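Local coordinates for GlcNAc-alpha-1,4-Gal-releasing endo-beta-galactosidase (Clostridium perfringens, PDB 1UPS), which probably hydrolyses internal beta-galactosidic linkages of glycans, releasing the disaccharide GlcNAc-alpha-1,4-Gal, and carries a bound calcium ion, at residues A[90-102]-A[247-261]. Numbering follows the deposited sequence.
Sequences DGTVRSSAIMSFD and GTILNIYTDAGSGAH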
loop_
_atom_site.group_PDB
_atom_site.type_symbol
_atom_site.label_atom_id
_atom_site.label_comp_id
_atom_site.label_asym_id
_atom_site.label_seq_id
_atom_site.Cartn_x
_atom_site.Cartn_y
_atom_site.Cartn_z
ATOM N N ASP A 90 -11.039 3.128 -23.968
ATOM C CA ASP A 90 -11.612 2.927 -22.644
ATOM C C ASP A 90 -13.123 3.092 -22.603
ATOM O O ASP A 90 -13.688 3.250 -21.513
ATOM C CB ASP A 90 -10.934 3.849 -21.613
ATOM C CG ASP A 90 -10.910 3.255 -20.215
ATOM O OD1 ASP A 90 -10.720 4.018 -19.252
ATOM O OD2 ASP A 90 -11.087 2.027 -19.987
ATOM N N GLY A 91 -13.770 3.064 -23.766
ATOM C CA GLY A 91 -15.224 3.185 -23.831
ATOM C C GLY A 91 -15.676 4.516 -23.250
ATOM O O GLY A 91 -15.011 5.541 -23.447
ATOM N N THR A 92 -16.765 4.510 -22.493
ATOM C CA THR A 92 -17.314 5.781 -22.042
ATOM C C THR A 92 -16.873 6.165 -20.623
ATOM O O THR A 92 -17.546 6.944 -19.952
ATOM C CB THR A 92 -18.855 5.825 -22.199
ATOM O OG1 THR A 92 -19.463 4.672 -21.575
ATOM C CG2 THR A 92 -19.249 5.706 -23.679
ATOM N N VAL A 93 -15.731 5.643 -20.188
ATOM C CA VAL A 93 -15.163 6.051 -18.886
ATOM C C VAL A 93 -14.805 7.543 -18.921
ATOM O O VAL A 93 -14.221 8.028 -19.893
ATOM C CB VAL A 93 -13.870 5.261 -18.568
ATOM C CG1 VAL A 93 -13.150 5.830 -17.324
ATOM C CG2 VAL A 93 -14.163 3.747 -18.375
ATOM N N ARG A 94 -15.146 8.263 -17.865
ATOM C CA ARG A 94 -14.739 9.655 -17.755
ATOM C C ARG A 94 -13.724 9.774 -16.644
ATOM O O ARG A 94 -13.844 9.083 -15.634
ATOM C CB ARG A 94 -15.957 10.514 -17.506
ATOM C CG ARG A 94 -16.878 10.433 -18.760
ATOM C CD ARG A 94 -18.051 11.303 -18.687
ATOM N NE ARG A 94 -19.177 10.708 -17.972
ATOM C CZ ARG A 94 -20.297 11.381 -17.772
ATOM N NH1 ARG A 94 -21.322 10.836 -17.141
ATOM N NH2 ARG A 94 -20.385 12.633 -18.226
ATOM N N SER A 95 -12.726 10.630 -16.832
ATOM C CA SER A 95 -11.710 10.831 -15.790
ATOM C C SER A 95 -11.080 12.202 -15.946
ATOM O O SER A 95 -10.884 12.661 -17.074
ATOM C CB SER A 95 -10.620 9.731 -15.846
ATOM O OG SER A 95 -9.599 9.927 -14.843
ATOM N N SER A 96 -10.774 12.845 -14.818
ATOM C CA SER A 96 -9.953 14.047 -14.812
ATOM C C SER A 96 -8.655 13.703 -14.091
ATOM O O SER A 96 -8.664 13.393 -12.884
ATOM C CB SER A 96 -10.655 15.196 -14.089
ATOM O OG SER A 96 -11.648 15.787 -14.918
ATOM N N ALA A 97 -7.537 13.802 -14.801
ATOM C CA ALA A 97 -6.239 13.347 -14.254
ATOM C C ALA A 97 -5.102 14.364 -14.407
ATOM O O ALA A 97 -5.051 15.118 -15.398
ATOM C CB ALA A 97 -5.819 12.021 -14.944
ATOM N N ILE A 98 -4.174 14.349 -13.445
ATOM C CA ILE A 98 -2.857 14.938 -13.678
ATOM C C ILE A 98 -1.811 13.842 -13.544
ATOM O O ILE A 98 -2.029 12.848 -12.823
ATOM C CB ILE A 98 -2.568 16.158 -12.753
ATOM C CG1 ILE A 98 -2.497 15.752 -11.264
ATOM C CG2 ILE A 98 -3.622 17.251 -12.986
ATOM C CD1 ILE A 98 -1.902 16.835 -10.341
ATOM N N MET A 99 -0.685 14.001 -14.247
ATOM C CA MET A 99 0.384 13.003 -14.162
ATOM C C MET A 99 1.718 13.694 -14.019
ATOM O O MET A 99 1.889 14.776 -14.552
ATOM C CB MET A 99 0.425 12.128 -15.418
ATOM C CG MET A 99 -0.926 11.570 -15.879
ATOM S SD MET A 99 -0.758 10.171 -16.997
ATOM C CE MET A 99 0.210 10.958 -18.373
ATOM N N SER A 100 2.658 13.065 -13.309
ATOM C CA SER A 100 4.005 13.633 -13.120
ATOM C C SER A 100 4.999 13.264 -14.247
ATOM O O SER A 100 6.215 13.363 -14.069
ATOM C CB SER A 100 4.573 13.226 -11.749
ATOM O OG SER A 100 5.002 11.867 -11.758
ATOM N N PHE A 101 4.474 12.863 -15.402
ATOM C CA PHE A 101 5.296 12.431 -16.545
ATOM C C PHE A 101 4.426 12.462 -17.806
ATOM O O PHE A 101 3.191 12.608 -17.735
ATOM C CB PHE A 101 5.799 10.991 -16.329
ATOM C CG PHE A 101 4.678 9.991 -16.255
ATOM C CD1 PHE A 101 4.005 9.778 -15.050
ATOM C CD2 PHE A 101 4.234 9.340 -17.410
ATOM C CE1 PHE A 101 2.907 8.898 -14.993
ATOM C CE2 PHE A 101 3.146 8.450 -17.364
ATOM C CZ PHE A 101 2.483 8.233 -16.145
ATOM N N ASP A 102 5.076 12.310 -18.954
ATOM C CA ASP A 102 4.388 12.163 -20.234
ATOM C C ASP A 102 5.349 11.341 -21.070
ATOM O O ASP A 102 6.436 11.811 -21.399
ATOM C CB ASP A 102 4.142 13.550 -20.835
ATOM C CG ASP A 102 3.338 13.520 -22.123
ATOM O OD1 ASP A 102 3.101 14.632 -22.678
ATOM O OD2 ASP A 102 2.903 12.478 -22.652
ATOM N N GLY A 247 6.291 6.843 -12.026
ATOM C CA GLY A 247 5.644 8.138 -12.151
ATOM C C GLY A 247 4.337 8.118 -11.389
ATOM O O GLY A 247 3.864 7.044 -11.025
ATOM N N THR A 248 3.758 9.301 -11.164
ATOM C CA THR A 248 2.572 9.447 -10.316
ATOM C C THR A 248 1.381 9.951 -11.107
ATOM O O THR A 248 1.522 10.854 -11.931
ATOM C CB THR A 248 2.888 10.460 -9.168
ATOM O OG1 THR A 248 3.901 9.890 -8.320
ATOM C CG2 THR A 248 1.659 10.655 -8.232
ATOM N N ILE A 249 0.211 9.384 -10.816
ATOM C CA ILE A 249 -1.053 9.877 -11.377
ATOM C C ILE A 249 -1.999 10.186 -10.228
ATOM O O ILE A 249 -2.108 9.398 -9.282
ATOM C CB ILE A 249 -1.697 8.795 -12.310
ATOM C CG1 ILE A 249 -0.695 8.374 -13.415
ATOM C CG2 ILE A 249 -3.072 9.299 -12.849
ATOM C CD1 ILE A 249 -1.210 7.262 -14.349
ATOM N N LEU A 250 -2.677 11.335 -10.308
ATOM C CA LEU A 250 -3.731 11.672 -9.365
ATOM C C LEU A 250 -4.975 11.953 -10.200
ATOM O O LEU A 250 -4.962 12.837 -11.056
ATOM C CB LEU A 250 -3.352 12.927 -8.546
ATOM C CG LEU A 250 -2.356 12.698 -7.418
ATOM C CD1 LEU A 250 -1.676 14.056 -7.009
ATOM C CD2 LEU A 250 -3.034 12.044 -6.231
ATOM N N ASN A 251 -6.042 11.195 -9.966
ATOM C CA ASN A 251 -7.221 11.315 -10.821
ATOM C C ASN A 251 -8.524 10.875 -10.163
ATOM O O ASN A 251 -8.539 10.381 -9.023
ATOM C CB ASN A 251 -6.973 10.711 -12.246
ATOM C CG ASN A 251 -6.833 9.191 -12.274
ATOM O OD1 ASN A 251 -6.521 8.554 -11.276
ATOM N ND2 ASN A 251 -7.052 8.604 -13.469
ATOM N N ILE A 252 -9.621 11.120 -10.871
ATOM C CA ILE A 252 -10.943 10.773 -10.391
ATOM C C ILE A 252 -11.729 10.232 -11.582
ATOM O O ILE A 252 -11.486 10.640 -12.705
ATOM C CB ILE A 252 -11.616 12.003 -9.730
ATOM C CG1 ILE A 252 -12.969 11.610 -9.108
ATOM C CG2 ILE A 252 -11.701 13.214 -10.716
ATOM C CD1 ILE A 252 -13.519 12.661 -8.079
ATOM N N TYR A 253 -12.633 9.285 -11.325
ATOM C CA TYR A 253 -13.324 8.572 -12.389
ATOM C C TYR A 253 -14.809 8.491 -12.101
ATOM O O TYR A 253 -15.240 8.476 -10.929
ATOM C CB TYR A 253 -12.901 7.114 -12.382
ATOM C CG TYR A 253 -11.491 6.786 -12.717
ATOM C CD1 TYR A 253 -10.490 6.870 -11.750
ATOM C CD2 TYR A 253 -11.153 6.320 -14.006
ATOM C CE1 TYR A 253 -9.160 6.495 -12.060
ATOM C CE2 TYR A 253 -9.831 5.957 -14.319
ATOM C CZ TYR A 253 -8.845 6.051 -13.326
ATOM O OH TYR A 253 -7.535 5.695 -13.605
ATOM N N THR A 254 -15.595 8.388 -13.171
ATOM C CA THR A 254 -16.926 7.783 -13.048
ATOM C C THR A 254 -17.275 7.024 -14.334
ATOM O O THR A 254 -16.561 7.161 -15.332
ATOM C CB THR A 254 -18.001 8.822 -12.630
ATOM O OG1 THR A 254 -19.215 8.131 -12.243
ATOM C CG2 THR A 254 -18.404 9.723 -13.828
ATOM N N ASP A 255 -18.329 6.205 -14.285
ATOM C CA ASP A 255 -18.735 5.364 -15.428
ATOM C C ASP A 255 -17.666 4.333 -15.812
ATOM O O ASP A 255 -17.570 3.909 -16.974
ATOM C CB ASP A 255 -19.091 6.258 -16.605
ATOM C CG ASP A 255 -20.247 7.173 -16.276
ATOM O OD1 ASP A 255 -20.286 8.308 -16.803
ATOM O OD2 ASP A 255 -21.150 6.827 -15.473
ATOM N N ALA A 256 -16.896 3.926 -14.804
ATOM C CA ALA A 256 -15.822 2.956 -14.944
ATOM C C ALA A 256 -16.183 1.682 -14.184
ATOM O O ALA A 256 -17.368 1.436 -13.887
ATOM C CB ALA A 256 -14.492 3.567 -14.436
ATOM N N GLY A 257 -15.185 0.865 -13.858
ATOM C CA GLY A 257 -15.468 -0.383 -13.164
ATOM C C GLY A 257 -15.987 -0.182 -11.745
ATOM O O GLY A 257 -16.538 -1.116 -11.144
ATOM N N SER A 258 -15.795 1.023 -11.206
ATOM C CA SER A 258 -16.321 1.385 -9.887
ATOM C C SER A 258 -17.770 1.852 -9.936
ATOM O O SER A 258 -18.281 2.350 -8.941
ATOM C CB SER A 258 -15.461 2.471 -9.228
ATOM O OG SER A 258 -15.238 3.555 -10.126
ATOM N N GLY A 259 -18.426 1.725 -11.095
ATOM C CA GLY A 259 -19.866 1.951 -11.154
ATOM C C GLY A 259 -20.334 3.167 -11.939
ATOM O O GLY A 259 -19.585 4.131 -12.111
ATOM N N ALA A 260 -21.590 3.114 -12.396
ATOM C CA ALA A 260 -22.187 4.208 -13.166
ATOM C C ALA A 260 -22.465 5.382 -12.235
ATOM O O ALA A 260 -22.813 5.180 -11.058
ATOM C CB ALA A 260 -23.505 3.736 -13.813
ATOM N N HIS A 261 -22.332 6.606 -12.756
ATOM C CA HIS A 261 -22.568 7.828 -11.974
ATOM C C HIS A 261 -23.966 7.863 -11.359
ATOM O O HIS A 261 -24.938 7.427 -11.996
ATOM C CB HIS A 261 -22.372 9.094 -12.837
ATOM C CG HIS A 261 -23.335 9.218 -13.996
ATOM N ND1 HIS A 261 -23.091 8.649 -15.228
ATOM C CD2 HIS A 261 -24.516 9.884 -14.119
ATOM C CE1 HIS A 261 -24.082 8.944 -16.056
ATOM N NE2 HIS A 261 -24.958 9.699 -15.413
HETATM O O HOH W 1 -19.741 8.163 -19.724
#
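V93 meets 247-261 just before the strands pair: CG1 comes in at the edge of the Y253 ring, 3.9 Å from CD2, and also touches CB of A256. At R94 the grip turns ionic. Its chain bends at chi3 (-85°) and offers NE and NH1 side-on to one oxygen of D255, with NH1 2.8 Å from OD1 in a salt bridge; the guanidinium and carboxylate planes lie only 12° apart. The other oxygen, OD2, accepts from both N and ND1 of H261, the ring nitrogen standing 2.7 Å from it on the syn side, so the carboxylate is pinned from two directions. NH2 of R94 goes to the backbone carbonyls of E80 and Q82.

S95 points the other way, OG 3.9 Å above the centre of the Y253 ring. That hydroxyl donates to I252 O (2.9 Å) from above the carbonyl plane, sharing this acceptor with the backbone N of S96. This is the outer pair of an antiparallel sheet in the GH16 beta-sandwich, where 94-99 forms the edge strand beside 247-254. A97 is pressed against N251, CB to CB 3.2 Å, while the N251 amide reaches Y253 OH, itself bonded to Y52 OH, through ND2 and W149 through OD1. I98 lies alongside L250 on the face turned to strand 73-78; on the reverse face M99 runs beside I249. Where the strand ends, S100 OG takes over the role of a backbone acceptor, receiving T248 N at 2.9 Å, and it also bonds Y124 O. F101 brings the CD1 corner of its ring to G247 CA, 3.7 Å away.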